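PDB 5XBU: endo-beta-1,4-glucanase from Ampullaria crossean, which probably hydrolyses internal beta-1,4-glucosidic bonds of cellulose, as expected of a glycoside hydrolase family 45 endoglucanase. Local coordinates for residues Glu62-Asp67 / Cys78-Arg83; Pro103-Val108 / Glu163-Pro168. All blocks are in the same frame, centred on the assembly; numbering follows the deposited sequence.

Interaction 1. Residues Glu62-Asp67 / Cys78-Arg83; sequences ERYFDD and CGKCVR
The Phe-65 ring meets the sulfur of Cys-78 obliquely. Cys-78 SG lies 3.6 Å from Phe-65 CZ and about as close to Phe-65 CE1. Cys-78 SG is 4.5 Å from the centroid of the Phe-65 ring and 56° off its normal, a sulfur-aromatic contact. The sulfur also belongs to the disulfide with Cys-38. The second ring, Tyr-64, is likewise met obliquely, by Val-82. There the closest pair is Tyr-64 OH and Val-82 CG1, at 3.8 Å. CG of Tyr-64 stands anti to the backbone N (chi1 174°), which carries the hydroxyl out to the strand. Lys-80 CB is 4.0 Å from Tyr-64 OH. The contact sets helix 62-65 against the loop that leads into strand 81-86 and against the strand's start, in the double-psi beta-barrel domain of this GH45 enzyme. A Schellman motif ends the helix, with Asp-67 at C-prime. Across the segments the touching is by packing alone, and the polar ends find partners outside. Tyr-64 OH has Glu-164 as its probable hydrogen-bond partner, while Lys-80 NZ forms a salt bridge with the same carboxylate and a hydrogen bond with Asn-77 OD1.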
ATOM      1  N   GLU A  62       1.575  -5.068   7.075  1.00  8.57           N
ATOM      2  CA  GLU A  62       0.829  -6.211   7.591  1.00  8.94           C
ATOM      3  C   GLU A  62      -0.362  -5.841   8.474  1.00  8.91           C
ATOM      4  O   GLU A  62      -1.438  -6.431   8.329  1.00  9.13           O
ATOM      5  CB  GLU A  62       1.816  -7.074   8.383  1.00 10.41           C
ATOM      6  CG  GLU A  62       1.263  -8.373   8.923  1.00 11.20           C
ATOM      7  CD  GLU A  62       2.330  -9.222   9.577  1.00 11.96           C
ATOM      8  OE1 GLU A  62       1.953  -9.970  10.495  1.00 13.94           O
ATOM      9  OE2 GLU A  62       3.516  -9.171   9.186  1.00 11.43           O
ATOM     10  N   ARG A  63      -0.181  -4.940   9.440  1.00  8.89           N
ATOM     11  CA  ARG A  63      -1.267  -4.685  10.379  1.00  9.30           C
ATOM     12  C   ARG A  63      -2.448  -3.980   9.724  1.00  9.34           C
ATOM     13  O   ARG A  63      -3.584  -4.179  10.167  1.00 11.41           O
ATOM     14  CB  ARG A  63      -0.757  -3.957  11.615  1.00  9.71           C
ATOM     15  CG  ARG A  63       0.151  -4.813  12.483  1.00 10.49           C
ATOM     16  CD  ARG A  63      -0.623  -5.901  13.295  1.00 11.64           C
ATOM     17  NE  ARG A  63       0.356  -6.734  14.019  1.00 12.29           N
ATOM     18  CZ  ARG A  63       1.005  -7.764  13.495  1.00 13.10           C
ATOM     19  NH1 ARG A  63       0.645  -8.242  12.311  1.00 13.98           N
ATOM     20  NH2 ARG A  63       2.026  -8.288  14.155  1.00 13.67           N
ATOM     21  N   TYR A  64      -2.248  -3.183   8.672  1.00  8.66           N
ATOM     22  CA  TYR A  64      -3.390  -2.718   7.895  1.00  8.82           C
ATOM     23  C   TYR A  64      -3.955  -3.844   7.044  1.00  8.93           C
ATOM     24  O   TYR A  64      -5.172  -4.045   6.992  1.00  9.57           O
ATOM     25  CB  TYR A  64      -3.049  -1.491   7.028  1.00  8.90           C
ATOM     26  CG  TYR A  64      -4.200  -1.115   6.141  1.00  9.11           C
ATOM     27  CD1 TYR A  64      -5.382  -0.596   6.659  1.00  9.76           C
ATOM     28  CD2 TYR A  64      -4.144  -1.353   4.781  1.00 10.33           C
ATOM     29  CE1 TYR A  64      -6.464  -0.320   5.854  1.00 10.73           C
ATOM     30  CE2 TYR A  64      -5.217  -1.099   3.973  1.00 12.03           C
ATOM     31  CZ  TYR A  64      -6.379  -0.581   4.490  1.00 11.61           C
ATOM     32  OH  TYR A  64      -7.419  -0.351   3.628  1.00 13.84           O
ATOM     33  N   PHE A  65      -3.077  -4.583   6.355  1.00  8.78           N
ATOM     34  CA  PHE A  65      -3.511  -5.697   5.520  1.00  9.24           C
ATOM     35  C   PHE A  65      -4.521  -6.591   6.221  1.00  9.07           C
ATOM     36  O   PHE A  65      -5.522  -6.981   5.607  1.00  9.39           O
ATOM     37  CB  PHE A  65      -2.288  -6.506   5.104  1.00  9.61           C
ATOM     38  CG  PHE A  65      -2.617  -7.739   4.338  1.00  9.62           C
ATOM     39  CD1 PHE A  65      -2.895  -7.672   2.994  1.00 10.09           C
ATOM     40  CD2 PHE A  65      -2.628  -8.989   4.950  1.00 10.25           C
ATOM     41  CE1 PHE A  65      -3.190  -8.819   2.271  1.00 10.70           C
ATOM     42  CE2 PHE A  65      -2.920 -10.121   4.240  1.00 10.78           C
ATOM     43  CZ  PHE A  65      -3.221 -10.040   2.883  1.00 11.14           C
ATOM     44  N   ASP A  66      -4.253  -6.937   7.481  1.00  9.46           N
ATOM     45  CA  ASP A  66      -5.135  -7.831   8.230  1.00 10.03           C
ATOM     46  C   ASP A  66      -5.848  -7.138   9.374  1.00 10.21           C
ATOM     47  O   ASP A  66      -6.255  -7.807  10.329  1.00 10.76           O
ATOM     48  CB  ASP A  66      -4.409  -9.072   8.734  1.00 10.76           C
ATOM     49  CG  ASP A  66      -5.376 -10.186   9.124  1.00 11.30           C
ATOM     50  OD1 ASP A  66      -6.461 -10.301   8.485  1.00 11.74           O
ATOM     51  OD2 ASP A  66      -5.043 -10.920  10.077  1.00 11.70           O
ATOM     52  N   ASP A  67      -6.039  -5.822   9.300  1.00 10.50           N
ATOM     53  CA  ASP A  67      -6.836  -5.088  10.288  1.00 11.46           C
ATOM     54  C   ASP A  67      -6.472  -5.451  11.731  1.00 11.51           C
ATOM     55  O   ASP A  67      -7.334  -5.793  12.547  1.00 12.29           O
ATOM     56  CB  ASP A  67      -8.340  -5.266  10.051  1.00 13.07           C
ATOM     57  CG  ASP A  67      -9.189  -4.381  10.945  1.00 14.69           C
ATOM     58  OD1 ASP A  67      -8.764  -3.242  11.242  1.00 15.64           O
ATOM     59  OD2 ASP A  67     -10.288  -4.822  11.335  1.00 15.98           O
ATOM     60  N   CYS A  78      -7.902  -7.476   2.142  1.00  9.78           N
ATOM     61  CA  CYS A  78      -7.794  -7.885   0.743  1.00  9.92           C
ATOM     62  C   CYS A  78      -8.961  -7.320  -0.042  1.00  9.75           C
ATOM     63  O   CYS A  78     -10.114  -7.381   0.391  1.00 10.34           O
ATOM     64  CB  CYS A  78      -7.800  -9.409   0.623  1.00 10.31           C
ATOM     65  SG  CYS A  78      -6.258 -10.224   0.955  1.00  9.94           S
ATOM     66  N   GLY A  79      -8.655  -6.800  -1.238  1.00  9.81           N
ATOM     67  CA  GLY A  79      -9.669  -6.284  -2.111  1.00 10.52           C
ATOM     68  C   GLY A  79     -10.161  -4.897  -1.796  1.00 11.28           C
ATOM     69  O   GLY A  79     -10.965  -4.351  -2.569  1.00 12.63           O
ATOM     70  N   LYS A  80      -9.687  -4.278  -0.717  1.00 10.57           N
ATOM     71  CA  LYS A  80      -9.992  -2.865  -0.487  1.00 10.39           C
ATOM     72  C   LYS A  80      -9.206  -2.019  -1.463  1.00  9.19           C
ATOM     73  O   LYS A  80      -8.150  -2.415  -1.935  1.00  9.85           O
ATOM     74  CB  LYS A  80      -9.591  -2.428   0.938  1.00 12.61           C
ATOM     75  CG  LYS A  80     -10.362  -3.085   2.060  1.00 15.80           C
ATOM     76  CD  LYS A  80     -11.785  -2.554   2.084  1.00 19.00           C
ATOM     77  CE  LYS A  80     -12.498  -2.936   3.374  1.00 21.31           C
ATOM     78  NZ  LYS A  80     -11.953  -2.235   4.606  1.00 22.57           N
ATOM     79  N   CYS A  81      -9.725  -0.835  -1.749  1.00  9.10           N
ATOM     80  CA  CYS A  81      -9.002   0.145  -2.539  1.00  9.33           C
ATOM     81  C   CYS A  81      -8.675   1.367  -1.691  1.00  9.51           C
ATOM     82  O   CYS A  81      -9.432   1.772  -0.799  1.00 10.37           O
ATOM     83  CB  CYS A  81      -9.801   0.566  -3.774  1.00 10.10           C
ATOM     84  SG  CYS A  81      -9.795  -0.749  -5.032  1.00 10.59           S
ATOM     85  N   VAL A  82      -7.517   1.946  -1.984  1.00  9.08           N
ATOM     86  CA  VAL A  82      -7.029   3.131  -1.306  1.00  9.15           C
ATOM     87  C   VAL A  82      -6.665   4.179  -2.359  1.00  9.23           C
ATOM     88  O   VAL A  82      -6.026   3.863  -3.369  1.00 10.32           O
ATOM     89  CB  VAL A  82      -5.837   2.838  -0.366  1.00  9.17           C
ATOM     90  CG1 VAL A  82      -6.292   1.966   0.808  1.00  9.55           C
ATOM     91  CG2 VAL A  82      -4.648   2.255  -1.063  1.00  9.77           C
ATOM     92  N   ARG A  83      -7.077   5.418  -2.120  0.51  9.16           N
ATOM     93  CA  ARG A  83      -6.647   6.538  -2.942  0.51  9.46           C
ATOM     94  C   ARG A  83      -5.447   7.156  -2.257  0.51  8.91           C
ATOM     95  O   ARG A  83      -5.507   7.482  -1.064  0.51  8.95           O
ATOM     96  CB  ARG A  83      -7.750   7.579  -3.089  0.51 10.62           C
ATOM     97  CG  ARG A  83      -7.280   8.792  -3.894  0.51 12.03           C
ATOM     98  CD  ARG A  83      -8.358   9.808  -4.164  0.51 13.72           C
ATOM     99  NE  ARG A  83      -9.414   9.265  -5.015  0.51 15.81           N
ATOM    100  CZ  ARG A  83     -10.664   9.089  -4.621  0.51 17.20           C
ATOM    101  NH1 ARG A  83     -11.017   9.416  -3.385  0.51 17.82           N
ATOM    102  NH2 ARG A  83     -11.562   8.599  -5.465  0.51 17.90           N
TER

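Interaction 2. Residues Pro103-Val108 / Glu163-Pro168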
ATOM      1  N   PRO A 103      -3.920  12.075  -7.827  0.60 11.07           N
ATOM      2  CA  PRO A 103      -4.182  10.908  -6.986  0.60 10.77           C
ATOM      3  C   PRO A 103      -4.235   9.650  -7.835  0.60 10.52           C
ATOM      4  O   PRO A 103      -4.494   9.681  -9.038  0.60 10.60           O
ATOM      5  CB  PRO A 103      -5.548  11.212  -6.378  0.60 11.54           C
ATOM      6  CG  PRO A 103      -6.214  12.137  -7.332  0.60 12.10           C
ATOM      7  CD  PRO A 103      -5.117  12.913  -8.016  0.60 11.60           C
ATOM      8  N   VAL A 104      -3.961   8.528  -7.186  1.00 10.17           N
ATOM      9  CA  VAL A 104      -4.066   7.228  -7.837  1.00 10.15           C
ATOM     10  C   VAL A 104      -4.694   6.253  -6.848  1.00  9.52           C
ATOM     11  O   VAL A 104      -4.330   6.227  -5.673  1.00  9.67           O
ATOM     12  CB  VAL A 104      -2.690   6.718  -8.327  1.00 11.26           C
ATOM     13  CG1 VAL A 104      -2.830   5.405  -9.041  1.00 11.99           C
ATOM     14  CG2 VAL A 104      -1.994   7.742  -9.256  1.00 12.61           C
ATOM     15  N   VAL A 105      -5.629   5.459  -7.339  1.00  9.79           N
ATOM     16  CA  VAL A 105      -6.306   4.421  -6.567  1.00  9.86           C
ATOM     17  C   VAL A 105      -5.611   3.086  -6.796  1.00  9.76           C
ATOM     18  O   VAL A 105      -5.401   2.666  -7.941  1.00 10.98           O
ATOM     19  CB  VAL A 105      -7.799   4.350  -6.921  1.00 11.02           C
ATOM     20  CG1 VAL A 105      -8.495   3.181  -6.199  1.00 12.28           C
ATOM     21  CG2 VAL A 105      -8.519   5.663  -6.625  1.00 12.13           C
ATOM     22  N   PHE A 106      -5.292   2.398  -5.698  1.00  9.39           N
ATOM     23  CA  PHE A 106      -4.660   1.089  -5.732  1.00  9.56           C
ATOM     24  C   PHE A 106      -5.551   0.086  -5.010  1.00  9.01           C
ATOM     25  O   PHE A 106      -6.152   0.402  -3.977  1.00  9.97           O
ATOM     26  CB  PHE A 106      -3.305   1.091  -5.033  1.00  9.49           C
ATOM     27  CG  PHE A 106      -2.286   1.988  -5.694  1.00  9.48           C
ATOM     28  CD1 PHE A 106      -2.285   3.344  -5.430  1.00  9.95           C
ATOM     29  CD2 PHE A 106      -1.350   1.478  -6.582  1.00  9.88           C
ATOM     30  CE1 PHE A 106      -1.367   4.188  -6.048  1.00 10.80           C
ATOM     31  CE2 PHE A 106      -0.428   2.307  -7.212  1.00 10.77           C
ATOM     32  CZ  PHE A 106      -0.454   3.668  -6.935  1.00 11.00           C
ATOM     33  N   MET A 107      -5.579  -1.147  -5.495  1.00  8.81           N
ATOM     34  CA  MET A 107      -6.288  -2.229  -4.818  1.00  8.46           C
ATOM     35  C   MET A 107      -5.325  -3.108  -4.039  1.00  8.15           C
ATOM     36  O   MET A 107      -4.252  -3.474  -4.529  1.00  8.49           O
ATOM     37  CB  MET A 107      -7.078  -3.063  -5.833  1.00  8.84           C
ATOM     38  CG  MET A 107      -7.963  -4.120  -5.153  1.00  9.06           C
ATOM     39  SD  MET A 107      -9.186  -4.825  -6.269  1.00  9.80           S
ATOM     40  CE  MET A 107      -8.124  -5.817  -7.338  1.00 10.61           C
ATOM     41  N   VAL A 108      -5.726  -3.463  -2.814  1.00  8.17           N
ATOM     42  CA  VAL A 108      -4.953  -4.366  -1.974  1.00  8.31           C
ATOM     43  C   VAL A 108      -5.057  -5.786  -2.514  1.00  8.50           C
ATOM     44  O   VAL A 108      -6.136  -6.383  -2.512  1.00  9.05           O
ATOM     45  CB  VAL A 108      -5.469  -4.322  -0.529  1.00  8.72           C
ATOM     46  CG1 VAL A 108      -4.728  -5.318   0.314  1.00  8.98           C
ATOM     47  CG2 VAL A 108      -5.391  -2.890   0.025  1.00  8.98           C
ATOM     48  N   GLU A 163      -6.689   7.251   1.855  0.66  9.85           N
ATOM     49  CA  GLU A 163      -8.014   6.926   2.367  0.66 11.70           C
ATOM     50  C   GLU A 163      -8.555   5.737   1.614  0.66 11.03           C
ATOM     51  O   GLU A 163      -8.202   5.505   0.459  0.66 11.25           O
ATOM     52  CB  GLU A 163      -9.037   8.059   2.246  0.66 14.00           C
ATOM     53  CG  GLU A 163      -9.198   8.534   0.819  0.66 16.20           C
ATOM     54  CD  GLU A 163     -10.304   9.573   0.619  0.66 18.82           C
ATOM     55  OE1 GLU A 163     -10.335  10.216  -0.450  0.66 19.95           O
ATOM     56  OE2 GLU A 163     -11.147   9.730   1.506  0.66 20.22           O
ATOM     57  N   GLU A 164      -9.425   4.989   2.264  1.00 11.69           N
ATOM     58  CA  GLU A 164     -10.133   3.906   1.584  1.00 12.19           C
ATOM     59  C   GLU A 164     -11.232   4.497   0.721  1.00 12.48           C
ATOM     60  O   GLU A 164     -11.903   5.453   1.112  1.00 13.68           O
ATOM     61  CB  GLU A 164     -10.779   2.953   2.564  1.00 14.08           C
ATOM     62  CG  GLU A 164      -9.852   1.929   3.067  1.00 14.99           C
ATOM     63  CD  GLU A 164     -10.512   0.879   3.959  1.00 15.60           C
ATOM     64  OE1 GLU A 164     -11.759   0.680   3.962  1.00 16.34           O
ATOM     65  OE2 GLU A 164      -9.735   0.207   4.638  1.00 15.98           O
ATOM     66  N   VAL A 165     -11.424   3.919  -0.457  1.00 12.20           N
ATOM     67  CA  VAL A 165     -12.459   4.362  -1.386  1.00 12.45           C
ATOM     68  C   VAL A 165     -13.085   3.127  -2.011  1.00 11.87           C
ATOM     69  O   VAL A 165     -12.450   2.069  -2.092  1.00 11.43           O
ATOM     70  CB  VAL A 165     -11.868   5.270  -2.499  1.00 14.11           C
ATOM     71  CG1 VAL A 165     -11.254   6.510  -1.912  1.00 15.67           C
ATOM     72  CG2 VAL A 165     -10.800   4.543  -3.321  1.00 14.56           C
ATOM     73  N   PRO A 166     -14.309   3.239  -2.505  1.00 12.59           N
ATOM     74  CA  PRO A 166     -14.851   2.144  -3.311  1.00 13.31           C
ATOM     75  C   PRO A 166     -13.938   1.854  -4.495  1.00 13.04           C
ATOM     76  O   PRO A 166     -13.404   2.759  -5.137  1.00 13.93           O
ATOM     77  CB  PRO A 166     -16.206   2.684  -3.781  1.00 14.83           C
ATOM     78  CG  PRO A 166     -16.535   3.764  -2.840  1.00 15.30           C
ATOM     79  CD  PRO A 166     -15.258   4.355  -2.360  1.00 13.84           C
ATOM     80  N   CYS A 167     -13.760   0.581  -4.814  1.00 12.37           N
ATOM     81  CA  CYS A 167     -12.911   0.248  -5.951  1.00 12.08           C
ATOM     82  C   CYS A 167     -13.567   0.636  -7.268  1.00 13.16           C
ATOM     83  O   CYS A 167     -14.774   0.470  -7.442  1.00 14.18           O
ATOM     84  CB  CYS A 167     -12.581  -1.244  -6.008  1.00 11.96           C
ATOM     85  SG  CYS A 167     -11.494  -1.814  -4.686  1.00 11.65           S
ATOM     86  N   PRO A 168     -12.783   1.119  -8.222  1.00 13.68           N
ATOM     87  CA  PRO A 168     -13.278   1.266  -9.582  1.00 14.61           C
ATOM     88  C   PRO A 168     -13.810  -0.074 -10.083  1.00 14.34           C
ATOM     89  O   PRO A 168     -13.359  -1.148  -9.668  1.00 13.69           O
ATOM     90  CB  PRO A 168     -12.025   1.713 -10.338  1.00 15.92           C
ATOM     91  CG  PRO A 168     -11.161   2.423  -9.257  1.00 16.28           C
ATOM     92  CD  PRO A 168     -11.369   1.513  -8.100  1.00 15.24           C
TER
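Val-105 and Val-165 point at each other tip to tip. The nearest methyls are Val-105 CG1 and Val-165 CG2, at 3.9 Å. The other branch, Val-105 CG2, is a little farther from the same methyl of Val-165, at 4.2 Å. Both branches of Val-105 therefore face one methyl.

Val-105 CG1 has a second neighbour in Pro-168. Pro-168 turns the CD-CG side of its ring to the same methyl. Its CD atom is 3.8 Å from Val-105 CG1, and its CG atom is 4.1 Å from the same methyl. CG1 stands anti to the backbone N of Val-105 (chi1 175°), the branch that meets both partners.

The other half of the contact is made by two sulfurs. Met-107 SD lies 4.1 Å from Cys-167 SG. The methionine chain is extended through chi1 and chi2 and turns at chi3 (71°), so that its terminal methyl leaves the line of the chain beyond the sulfur. Cys-167 SG is tied to Cys-81 by a disulfide, which fixes the position of the sulfur that Met-107 meets.

All of these contacts are apolar. The two segments are not bonded neighbours in the sheet. Strand 81-86 lies between them and pairs antiparallel with both 104-108 and 160-165. The side chains meet over one side of this middle strand, at the surface of the beta-barrel. Val-105 and Val-165 both touch Cys-81 of that strand. Pro-168 is the N-cap of helix 169-175, so the contact runs from the sheet to the start of that helix. Further along the helix, Leu-171 and Tyr-175 pack on Met-107, and Gln-172 packs on Cys-167.

Interaction 1 uses strand 81-86, and interaction 2 joins the two strands that flank it; their centres are 10 Å apart. The covalent tie between them is the disulfide Cys-81 SG to Cys-167 SG, 2.0 Å long. Close by, Gly-79 O packs 3.3 Å from Cys-167 SG. A polar tie joins them too: Tyr-64 OH and Glu-164 OE2 are 2.6 Å apart, a probable hydrogen bond. In this way helix 62-65 reaches strand 160-165 as well as the middle strand. Interaction 1 is buried, whereas interaction 2 lies nearer the surface. The structure is the apo form, and neither contact includes a residue identified as part of the active site.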